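Local structure of 5-formyl-3-hydroxy-2-methylpyridine 4-carboxylate 5-dehydrogenase (Mesorhizobium japonicum MAFF 303099, 4OM8) at residues Asp114-Lys122 with Asp181-Arg189; Thr12-Leu21 with His137-Ile145. The protein catalyses the NAD(+)-dependent oxidation of 5-formyl-3-hydroxy-2-methylpyridine-4-carboxylate in vitamin B6 degradation, and can also reduce the same aldehyde with NADH. All coordinates share one frame; numbering follows the deposited sequence.

How the contacts relate
From the N terminus the chain first supplies 12-21, the turn and helix that follow strand 4-8. Segment 114-122 comes after strand 110-113. Segment 137-145 leaves the end of strand 133-137. Finally, 181-189 leads from the sheet into helix 187-203. Contact 2 joins the first and third of these segments, contact 1 the second and fourth, so the two loops cross. Contact 2 lies within the NAD-binding domain, whereas contact 1 ties that domain to the start of the C-terminal one. They lie about 18 Å apart, centre to centre, yet they touch: D114 OD1 is probably hydrogen-bonded to W138 N, and E187 OE2 to S139 OG. Both border NAD and reach the second subunit.

Contact 1: Asp114-Lys122 with Asp181-Arg189; sequences DTSGIPITK and DVPGFVENR. With NAD (nicotinamide-adenine-dinucleotide), chain C.
The D181 carboxylate receives three bonds from the start of helix 120-123. I120 N reaches OD1 of D181 at 3.2 Å on its syn side, and T121 N meets OD2 of D181, also syn, at 2.8 Å with an N-H...O angle of 156°. The T121 hydroxyl donates to the anti lone pair of that same oxygen, OG1 to D181 OD2 being 2.7 Å, while OG1 is also bonded to E154 N. With CG of D181 anti to its own N (chi1 -174°), both oxygens are carried to the helix end. Replacing D181 with alanine is likely to strip the I120 and T121 amides of their acceptor and leave the T121 hydroxyl without the carboxylate it now donates to. Beside this grip, the F185 ring turns an edge to the T115 carbonyl, CE2 to O 3.3 Å, and its CZ lies 4.0 Å from I120 CD1. Two waters extend the contact: both donate to S116 O, one accepting from G184 N and the other from N188 ND2. S116 OG, bonded to H137 NE2, lies 3.4 Å from C6N of the nicotinamide. Behind the first shell, T115 OG1 accepts from I118 N in an ST motif and bonds E89. Around the contact, F185 packs on strand 147-151, T115 and I118 touch K94 of helix 91-102, and N188 touches H137 on strand 133-137.

Contact 2: Thr12-Leu21 with His137-Ile145; sequences TMGPGMAARL and HWSNPPHII. With NAD (nicotinamide-adenine-dinucleotide), chain C.
M13 and M17, in the turn and helix of the Rossmann-type dinucleotide-binding element, pack on W138 and P142 of the loop after strand 133-137. M17 lies over one face of the indole: CG stands 3.7 Å from the centroid of the W138 six-membered ring, 13° off its normal, a CH-pi contact. Its SD sits 4.3 Å from the centroid of the W138 five-membered ring in a Met-aromatic contact. At the ring edge, L21 CD2 approaches W138 CH2 to 3.9 Å. The M13 chain, bent at chi2 (-63°) and chi3 (-75°), curls so that CE touches W138 CB at 3.5 Å while SD comes 3.5 Å from NAD C4N. H137, inferred to matter for catalysis, brings NE2 to 3.7 Å from NAD C5N, across the nicotinamide plane from M13 SD. Further along, P142 CG presses on M13 O at 3.3 Å, and H143 lies so close to G16 that a CB there would run into ND1. At the turn, backbone amides hold the pyrophosphate: T12 N donates to NAD O2A at 2.9 Å, M13 N to O2N. One water links R20 NE to H143 O, while R20 NH2 bonds the I171 carbonyl. With no direct hydrogen bond between the segments, cohesion rests mainly on apolar fit, M13 O and H143 ND1 being buried without a partner at a probable cost, and the turn spends its amide bonds on the cofactor.

Contact 1: Asp114-Lys122 with Asp181-Arg189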
loop_
_atom_site.group_PDB
_atom_site.type_symbol
_atom_site.label_atom_id
_atom_site.label_comp_id
_atom_site.label_asym_id
_atom_site.label_seq_id
_atom_site.Cartn_x
_atom_site.Cartn_y
_atom_site.Cartn_z
ATOM N N ASP A 114 12.161 13.409 -15.278
ATOM C CA ASP A 114 11.647 12.226 -14.587
ATOM C C ASP A 114 12.301 12.047 -13.212
ATOM O O ASP A 114 12.066 11.031 -12.555
ATOM C CB ASP A 114 11.890 10.983 -15.458
ATOM C CG ASP A 114 11.075 9.764 -15.031
ATOM O OD1 ASP A 114 9.989 9.915 -14.452
ATOM O OD2 ASP A 114 11.512 8.642 -15.362
ATOM N N THR A 115 13.088 13.030 -12.764
ATOM C CA THR A 115 13.814 12.908 -11.496
ATOM C C THR A 115 12.907 12.510 -10.330
ATOM O O THR A 115 11.759 12.939 -10.233
ATOM C CB THR A 115 14.541 14.216 -11.125
ATOM O OG1 THR A 115 15.328 13.996 -9.939
ATOM C CG2 THR A 115 13.538 15.343 -10.861
ATOM N N SER A 116 13.443 11.682 -9.441
ATOM C CA SER A 116 12.742 11.362 -8.204
ATOM C C SER A 116 13.133 12.293 -7.053
ATOM O O SER A 116 12.298 12.641 -6.222
ATOM C CB SER A 116 13.014 9.908 -7.812
ATOM O OG SER A 116 12.462 9.013 -8.763
ATOM N N GLY A 117 14.398 12.692 -6.995
ATOM C CA GLY A 117 14.900 13.332 -5.791
ATOM C C GLY A 117 15.609 14.661 -5.920
ATOM O O GLY A 117 16.039 15.227 -4.918
ATOM N N ILE A 118 15.749 15.163 -7.144
ATOM C CA ILE A 118 16.367 16.465 -7.334
ATOM C C ILE A 118 15.273 17.517 -7.494
ATOM O O ILE A 118 14.381 17.359 -8.321
ATOM C CB ILE A 118 17.297 16.454 -8.552
ATOM C CG1 ILE A 118 18.338 15.332 -8.390
ATOM C CG2 ILE A 118 17.966 17.818 -8.721
ATOM C CD1 ILE A 118 19.161 15.054 -9.626
ATOM N N PRO A 119 15.328 18.596 -6.695
ATOM C CA PRO A 119 14.263 19.599 -6.780
ATOM C C PRO A 119 14.144 20.193 -8.172
ATOM O O PRO A 119 15.160 20.487 -8.817
ATOM C CB PRO A 119 14.694 20.677 -5.777
ATOM C CG PRO A 119 15.657 20.008 -4.874
ATOM C CD PRO A 119 16.325 18.923 -5.660
ATOM N N ILE A 120 12.913 20.353 -8.638
ATOM C CA ILE A 120 12.690 20.957 -9.949
ATOM C C ILE A 120 13.246 22.376 -9.926
ATOM O O ILE A 120 13.754 22.878 -10.925
ATOM C CB ILE A 120 11.189 20.962 -10.317
ATOM C CG1 ILE A 120 10.604 19.541 -10.211
ATOM C CG2 ILE A 120 10.975 21.508 -11.716
ATOM C CD1 ILE A 120 11.428 18.461 -10.922
ATOM N N THR A 121 13.183 23.006 -8.754
ATOM C CA THR A 121 13.708 24.359 -8.584
ATOM C C THR A 121 15.210 24.438 -8.882
ATOM O O THR A 121 15.693 25.434 -9.458
ATOM C CB THR A 121 13.428 24.851 -7.164
ATOM O OG1 THR A 121 12.012 24.940 -6.989
ATOM C CG2 THR A 121 14.062 26.216 -6.913
ATOM N N LYS A 122 15.945 23.390 -8.519
ATOM C CA LYS A 122 17.367 23.333 -8.845
ATOM C C LYS A 122 17.595 23.033 -10.320
ATOM O O LYS A 122 18.432 23.660 -10.970
ATOM C CB LYS A 122 18.074 22.285 -7.992
ATOM C CG LYS A 122 18.349 22.737 -6.577
ATOM C CD LYS A 122 19.211 21.727 -5.846
ATOM C CE LYS A 122 19.400 22.145 -4.394
ATOM N NZ LYS A 122 20.331 21.235 -3.677
ATOM N N ASP A 181 7.352 22.029 -4.360
ATOM C CA ASP A 181 8.542 21.288 -4.759
ATOM C C ASP A 181 9.276 20.734 -3.526
ATOM O O ASP A 181 10.403 21.124 -3.222
ATOM C CB ASP A 181 9.431 22.235 -5.588
ATOM C CG ASP A 181 10.642 21.567 -6.208
ATOM O OD1 ASP A 181 10.667 20.331 -6.393
ATOM O OD2 ASP A 181 11.587 22.322 -6.535
ATOM N N VAL A 182 8.620 19.817 -2.814
ATOM C CA VAL A 182 9.183 19.220 -1.607
ATOM C C VAL A 182 9.995 17.969 -1.929
ATOM O O VAL A 182 9.742 17.311 -2.944
ATOM C CB VAL A 182 8.070 18.856 -0.591
ATOM C CG1 VAL A 182 7.349 20.115 -0.138
ATOM C CG2 VAL A 182 7.085 17.854 -1.180
ATOM N N PRO A 183 10.990 17.649 -1.079
ATOM C CA PRO A 183 11.822 16.468 -1.344
ATOM C C PRO A 183 10.983 15.202 -1.470
ATOM O O PRO A 183 10.208 14.900 -0.564
ATOM C CB PRO A 183 12.748 16.409 -0.120
ATOM C CG PRO A 183 12.851 17.843 0.340
ATOM C CD PRO A 183 11.480 18.433 0.073
ATOM N N GLY A 184 11.127 14.476 -2.574
ATOM C CA GLY A 184 10.375 13.248 -2.761
ATOM C C GLY A 184 8.955 13.464 -3.255
ATOM O O GLY A 184 8.198 12.505 -3.350
ATOM N N PHE A 185 8.597 14.713 -3.571
ATOM C CA PHE A 185 7.256 15.064 -4.061
ATOM C C PHE A 185 6.190 14.439 -3.145
ATOM O O PHE A 185 6.222 14.689 -1.942
ATOM C CB PHE A 185 7.116 14.652 -5.528
ATOM C CG PHE A 185 8.277 15.099 -6.383
ATOM C CD1 PHE A 185 8.765 16.396 -6.295
ATOM C CD2 PHE A 185 8.891 14.217 -7.257
ATOM C CE1 PHE A 185 9.832 16.807 -7.067
ATOM C CE2 PHE A 185 9.966 14.612 -8.023
ATOM C CZ PHE A 185 10.434 15.914 -7.943
ATOM N N VAL A 186 5.252 13.648 -3.663
ATOM C CA VAL A 186 4.276 13.011 -2.767
ATOM C C VAL A 186 4.484 11.506 -2.665
ATOM O O VAL A 186 4.593 10.966 -1.549
ATOM C CB VAL A 186 2.822 13.304 -3.208
ATOM C CG1 VAL A 186 1.826 12.428 -2.431
ATOM C CG2 VAL A 186 2.535 14.790 -2.992
ATOM N N GLU A 187 4.554 10.837 -3.815
ATOM C CA GLU A 187 4.602 9.370 -3.855
ATOM C C GLU A 187 5.748 8.822 -3.012
ATOM O O GLU A 187 5.548 7.993 -2.113
ATOM C CB GLU A 187 4.737 8.879 -5.301
ATOM C CG GLU A 187 4.831 7.386 -5.432
ATOM C CD GLU A 187 5.276 6.982 -6.821
ATOM O OE1 GLU A 187 6.287 7.535 -7.299
ATOM O OE2 GLU A 187 4.615 6.126 -7.440
ATOM N N ASN A 188 6.964 9.271 -3.286
ATOM C CA ASN A 188 8.081 8.673 -2.578
ATOM C C ASN A 188 8.167 9.156 -1.132
ATOM O O ASN A 188 8.755 8.469 -0.305
ATOM C CB ASN A 188 9.385 8.909 -3.335
ATOM C CG ASN A 188 9.584 7.864 -4.420
ATOM O OD1 ASN A 188 9.245 6.700 -4.212
ATOM N ND2 ASN A 188 10.090 8.275 -5.588
ATOM N N ARG A 189 7.546 10.291 -0.798
ATOM C CA ARG A 189 7.472 10.673 0.615
ATOM C C ARG A 189 6.617 9.687 1.392
ATOM O O ARG A 189 7.003 9.203 2.465
ATOM C CB ARG A 189 6.898 12.078 0.790
ATOM C CG ARG A 189 7.838 13.173 0.326
ATOM C CD ARG A 189 7.327 14.551 0.722
ATOM N NE ARG A 189 7.378 14.835 2.149
ATOM C CZ ARG A 189 8.417 15.391 2.762
ATOM N NH1 ARG A 189 9.505 15.731 2.086
ATOM N NH2 ARG A 189 8.353 15.622 4.070
HETATM P PA NAD C . 18.911 4.132 -15.598
HETATM O O1A NAD C . 20.269 4.237 -14.926
HETATM O O2A NAD C . 18.230 2.781 -15.752
HETATM O O5B NAD C . 19.040 4.792 -17.060
HETATM C C5B NAD C . 19.735 6.019 -17.283
HETATM C C4B NAD C . 20.061 6.102 -18.766
HETATM O O4B NAD C . 20.549 7.408 -19.075
HETATM C C3B NAD C . 21.151 5.102 -19.149
HETATM O O3B NAD C . 20.697 4.255 -20.213
HETATM C C2B NAD C . 22.318 5.985 -19.576
HETATM O O2B NAD C . 23.137 5.429 -20.617
HETATM C C1B NAD C . 21.598 7.235 -20.039
HETATM N N9A NAD C . 22.406 8.467 -20.085
HETATM C C8A NAD C . 23.398 8.841 -19.260
HETATM N N7A NAD C . 23.879 10.059 -19.613
HETATM C C5A NAD C . 23.179 10.481 -20.679
HETATM C C6A NAD C . 23.169 11.669 -21.551
HETATM N N6A NAD C . 24.028 12.698 -21.349
HETATM N N1A NAD C . 22.272 11.697 -22.560
HETATM C C2A NAD C . 21.413 10.687 -22.781
HETATM N N3A NAD C . 21.368 9.576 -22.028
HETATM C C4A NAD C . 22.216 9.423 -20.988
HETATM O O3 NAD C . 17.960 5.214 -14.871
HETATM P PN NAD C . 16.369 5.107 -14.656
HETATM O O1N NAD C . 16.077 4.155 -13.511
HETATM O O2N NAD C . 15.638 4.910 -15.964
HETATM O O5D NAD C . 16.035 6.583 -14.127
HETATM C C5D NAD C . 16.203 7.739 -14.957
HETATM C C4D NAD C . 15.642 8.936 -14.199
HETATM O O4D NAD C . 14.298 8.628 -13.841
HETATM C C3D NAD C . 16.373 9.200 -12.893
HETATM O O3D NAD C . 16.282 10.604 -12.635
HETATM C C2D NAD C . 15.546 8.469 -11.852
HETATM O O2D NAD C . 15.634 9.084 -10.563
HETATM C C1D NAD C . 14.144 8.624 -12.416
HETATM N N1N NAD C . 13.195 7.570 -12.024
HETATM C C2N NAD C . 13.576 6.294 -11.804
HETATM C C3N NAD C . 12.624 5.333 -11.454
HETATM C C7N NAD C . 12.984 3.901 -11.158
HETATM O O7N NAD C . 13.964 3.366 -11.654
HETATM N N7N NAD C . 12.194 3.245 -10.309
HETATM C C4N NAD C . 11.287 5.698 -11.343
HETATM C C5N NAD C . 10.926 7.015 -11.590
HETATM C C6N NAD C . 11.908 7.931 -11.939
HETATM O O HOH W 1 12.353 15.435 -4.994
HETATM O O HOH W 2 10.212 10.883 -6.113
#

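Contact 2: Thr12-Leu21 with His137-Ile145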
loop_
_atom_site.group_PDB
_atom_site.type_symbol
_atom_site.label_atom_id
_atom_site.label_comp_id
_atom_site.label_asym_id
_atom_site.label_seq_id
_atom_site.Cartn_x
_atom_site.Cartn_y
_atom_site.Cartn_z
ATOM N N THR A 12 15.984 1.854 -17.423
ATOM C CA THR A 12 14.808 1.232 -16.830
ATOM C C THR A 12 13.492 1.911 -17.206
ATOM O O THR A 12 12.521 1.233 -17.552
ATOM C CB THR A 12 14.953 1.220 -15.300
ATOM O OG1 THR A 12 16.115 0.456 -14.954
ATOM C CG2 THR A 12 13.721 0.638 -14.622
ATOM N N MET A 13 13.472 3.244 -17.157
ATOM C CA MET A 13 12.214 3.979 -17.322
ATOM C C MET A 13 11.888 4.362 -18.762
ATOM O O MET A 13 10.788 4.838 -19.045
ATOM C CB MET A 13 12.231 5.250 -16.472
ATOM C CG MET A 13 12.259 4.992 -14.987
ATOM S SD MET A 13 10.772 4.140 -14.447
ATOM C CE MET A 13 9.576 5.461 -14.505
ATOM N N GLY A 14 12.834 4.164 -19.670
ATOM C CA GLY A 14 12.698 4.708 -21.016
ATOM C C GLY A 14 11.767 4.007 -21.996
ATOM O O GLY A 14 10.859 4.631 -22.554
ATOM N N PRO A 15 12.004 2.717 -22.256
ATOM C CA PRO A 15 11.247 1.991 -23.279
ATOM C C PRO A 15 9.746 1.943 -23.023
ATOM O O PRO A 15 8.974 2.151 -23.954
ATOM C CB PRO A 15 11.850 0.589 -23.217
ATOM C CG PRO A 15 13.243 0.832 -22.780
ATOM C CD PRO A 15 13.153 1.930 -21.777
ATOM N N GLY A 16 9.334 1.672 -21.791
ATOM C CA GLY A 16 7.912 1.632 -21.491
ATOM C C GLY A 16 7.258 2.999 -21.594
ATOM O O GLY A 16 6.099 3.125 -22.008
ATOM N N MET A 17 8.002 4.027 -21.196
ATOM C CA MET A 17 7.540 5.402 -21.321
ATOM C C MET A 17 7.287 5.751 -22.794
ATOM O O MET A 17 6.245 6.330 -23.151
ATOM C CB MET A 17 8.571 6.354 -20.725
ATOM C CG MET A 17 8.090 7.784 -20.663
ATOM S SD MET A 17 9.406 8.933 -20.196
ATOM C CE MET A 17 9.777 8.377 -18.529
ATOM N N ALA A 18 8.253 5.397 -23.638
ATOM C CA ALA A 18 8.140 5.669 -25.071
ATOM C C ALA A 18 6.943 4.934 -25.665
ATOM O O ALA A 18 6.123 5.525 -26.380
ATOM C CB ALA A 18 9.429 5.268 -25.796
ATOM N N ALA A 19 6.829 3.652 -25.355
ATOM C CA ALA A 19 5.716 2.859 -25.865
ATOM C C ALA A 19 4.367 3.438 -25.423
ATOM O O ALA A 19 3.433 3.531 -26.217
ATOM C CB ALA A 19 5.851 1.421 -25.410
ATOM N N ARG A 20 4.270 3.844 -24.156
ATOM C CA ARG A 20 2.989 4.292 -23.629
ATOM C C ARG A 20 2.587 5.617 -24.242
ATOM O O ARG A 20 1.410 5.842 -24.527
ATOM C CB ARG A 20 3.029 4.425 -22.102
ATOM C CG ARG A 20 1.699 4.878 -21.504
ATOM C CD ARG A 20 0.620 3.875 -21.842
ATOM N NE ARG A 20 -0.718 4.246 -21.382
ATOM C CZ ARG A 20 -1.570 4.985 -22.084
ATOM N NH1 ARG A 20 -1.218 5.472 -23.276
ATOM N NH2 ARG A 20 -2.781 5.239 -21.600
ATOM N N LEU A 21 3.560 6.508 -24.422
ATOM C CA LEU A 21 3.271 7.785 -25.050
ATOM C C LEU A 21 2.866 7.607 -26.512
ATOM O O LEU A 21 1.919 8.241 -26.972
ATOM C CB LEU A 21 4.486 8.711 -24.943
ATOM C CG LEU A 21 4.764 9.187 -23.513
ATOM C CD1 LEU A 21 6.134 9.866 -23.436
ATOM C CD2 LEU A 21 3.678 10.154 -23.042
ATOM N N HIS A 137 6.995 12.978 -13.126
ATOM C CA HIS A 137 7.612 11.867 -12.429
ATOM C C HIS A 137 6.780 10.601 -12.592
ATOM O O HIS A 137 5.718 10.461 -11.997
ATOM C CB HIS A 137 7.791 12.217 -10.954
ATOM C CG HIS A 137 8.390 11.116 -10.147
ATOM N ND1 HIS A 137 7.699 10.487 -9.136
ATOM C CD2 HIS A 137 9.608 10.525 -10.203
ATOM C CE1 HIS A 137 8.468 9.558 -8.596
ATOM N NE2 HIS A 137 9.634 9.563 -9.220
ATOM N N TRP A 138 7.276 9.709 -13.440
ATOM C CA TRP A 138 6.645 8.430 -13.706
ATOM C C TRP A 138 7.023 7.422 -12.637
ATOM O O TRP A 138 7.887 7.687 -11.798
ATOM C CB TRP A 138 7.072 7.909 -15.073
ATOM C CG TRP A 138 6.689 8.770 -16.247
ATOM C CD1 TRP A 138 7.103 10.053 -16.518
ATOM C CD2 TRP A 138 5.849 8.381 -17.334
ATOM N NE1 TRP A 138 6.552 10.488 -17.708
ATOM C CE2 TRP A 138 5.775 9.480 -18.224
ATOM C CE3 TRP A 138 5.142 7.211 -17.640
ATOM C CZ2 TRP A 138 5.029 9.434 -19.400
ATOM C CZ3 TRP A 138 4.390 7.171 -18.806
ATOM C CH2 TRP A 138 4.343 8.276 -19.674
ATOM N N SER A 139 6.372 6.264 -12.665
ATOM C CA SER A 139 6.702 5.177 -11.744
ATOM C C SER A 139 7.049 3.900 -12.504
ATOM O O SER A 139 6.590 3.696 -13.624
ATOM C CB SER A 139 5.538 4.917 -10.778
ATOM O OG SER A 139 5.350 6.004 -9.876
ATOM N N ASN A 140 7.868 3.045 -11.896
ATOM C CA ASN A 140 8.305 1.816 -12.555
ATOM C C ASN A 140 7.326 0.678 -12.301
ATOM O O ASN A 140 6.989 0.425 -11.152
ATOM C CB ASN A 140 9.697 1.437 -12.055
ATOM C CG ASN A 140 10.267 0.231 -12.771
ATOM O OD1 ASN A 140 10.107 0.073 -13.979
ATOM N ND2 ASN A 140 10.972 -0.613 -12.024
ATOM N N PRO A 141 6.855 -0.003 -13.363
ATOM C CA PRO A 141 7.137 0.176 -14.793
ATOM C C PRO A 141 6.273 1.271 -15.401
ATOM O O PRO A 141 5.075 1.330 -15.149
ATOM C CB PRO A 141 6.797 -1.207 -15.399
ATOM C CG PRO A 141 6.608 -2.133 -14.194
ATOM C CD PRO A 141 6.079 -1.231 -13.125
ATOM N N PRO A 142 6.878 2.135 -16.226
ATOM C CA PRO A 142 6.173 3.344 -16.674
ATOM C C PRO A 142 5.002 3.087 -17.625
ATOM O O PRO A 142 4.144 3.960 -17.753
ATOM C CB PRO A 142 7.282 4.144 -17.367
ATOM C CG PRO A 142 8.253 3.097 -17.817
ATOM C CD PRO A 142 8.262 2.071 -16.727
ATOM N N HIS A 143 4.969 1.934 -18.277
ATOM C CA HIS A 143 3.855 1.609 -19.157
ATOM C C HIS A 143 2.741 0.895 -18.393
ATOM O O HIS A 143 1.673 0.639 -18.945
ATOM C CB HIS A 143 4.330 0.759 -20.343
ATOM C CG HIS A 143 5.122 -0.448 -19.955
ATOM N ND1 HIS A 143 6.264 -0.380 -19.185
ATOM C CD2 HIS A 143 4.959 -1.758 -20.266
ATOM C CE1 HIS A 143 6.754 -1.596 -19.017
ATOM N NE2 HIS A 143 5.982 -2.449 -19.665
ATOM N N ILE A 144 2.976 0.617 -17.111
ATOM C CA ILE A 144 2.014 -0.131 -16.302
ATOM C C ILE A 144 1.415 0.704 -15.160
ATOM O O ILE A 144 0.201 0.710 -14.974
ATOM C CB ILE A 144 2.654 -1.408 -15.727
ATOM C CG1 ILE A 144 3.057 -2.350 -16.872
ATOM C CG2 ILE A 144 1.688 -2.129 -14.791
ATOM C CD1 ILE A 144 3.689 -3.663 -16.405
ATOM N N ILE A 145 2.248 1.415 -14.405
ATOM C CA ILE A 145 1.707 2.294 -13.363
ATOM C C ILE A 145 1.045 3.500 -14.037
ATOM O O ILE A 145 1.721 4.240 -14.750
ATOM C CB ILE A 145 2.791 2.802 -12.384
ATOM C CG1 ILE A 145 3.761 1.684 -11.982
ATOM C CG2 ILE A 145 2.134 3.507 -11.160
ATOM C CD1 ILE A 145 3.085 0.485 -11.352
HETATM P PA NAD C . 18.911 4.132 -15.598
HETATM O O1A NAD C . 20.269 4.237 -14.926
HETATM O O2A NAD C . 18.230 2.781 -15.752
HETATM O O5B NAD C . 19.040 4.792 -17.060
HETATM C C5B NAD C . 19.735 6.019 -17.283
HETATM C C4B NAD C . 20.061 6.102 -18.766
HETATM O O4B NAD C . 20.549 7.408 -19.075
HETATM C C3B NAD C . 21.151 5.102 -19.149
HETATM O O3B NAD C . 20.697 4.255 -20.213
HETATM C C2B NAD C . 22.318 5.985 -19.576
HETATM O O2B NAD C . 23.137 5.429 -20.617
HETATM C C1B NAD C . 21.598 7.235 -20.039
HETATM N N9A NAD C . 22.406 8.467 -20.085
HETATM C C8A NAD C . 23.398 8.841 -19.260
HETATM N N7A NAD C . 23.879 10.059 -19.613
HETATM C C5A NAD C . 23.179 10.481 -20.679
HETATM C C6A NAD C . 23.169 11.669 -21.551
HETATM N N6A NAD C . 24.028 12.698 -21.349
HETATM N N1A NAD C . 22.272 11.697 -22.560
HETATM C C2A NAD C . 21.413 10.687 -22.781
HETATM N N3A NAD C . 21.368 9.576 -22.028
HETATM C C4A NAD C . 22.216 9.423 -20.988
HETATM O O3 NAD C . 17.960 5.214 -14.871
HETATM P PN NAD C . 16.369 5.107 -14.656
HETATM O O1N NAD C . 16.077 4.155 -13.511
HETATM O O2N NAD C . 15.638 4.910 -15.964
HETATM O O5D NAD C . 16.035 6.583 -14.127
HETATM C C5D NAD C . 16.203 7.739 -14.957
HETATM C C4D NAD C . 15.642 8.936 -14.199
HETATM O O4D NAD C . 14.298 8.628 -13.841
HETATM C C3D NAD C . 16.373 9.200 -12.893
HETATM O O3D NAD C . 16.282 10.604 -12.635
HETATM C C2D NAD C . 15.546 8.469 -11.852
HETATM O O2D NAD C . 15.634 9.084 -10.563
HETATM C C1D NAD C . 14.144 8.624 -12.416
HETATM N N1N NAD C . 13.195 7.570 -12.024
HETATM C C2N NAD C . 13.576 6.294 -11.804
HETATM C C3N NAD C . 12.624 5.333 -11.454
HETATM C C7N NAD C . 12.984 3.901 -11.158
HETATM O O7N NAD C . 13.964 3.366 -11.654
HETATM N N7N NAD C . 12.194 3.245 -10.309
HETATM C C4N NAD C . 11.287 5.698 -11.343
HETATM C C5N NAD C . 10.926 7.015 -11.590
HETATM C C6N NAD C . 11.908 7.931 -11.939
HETATM O O HOH W 3 -0.277 2.685 -18.937
#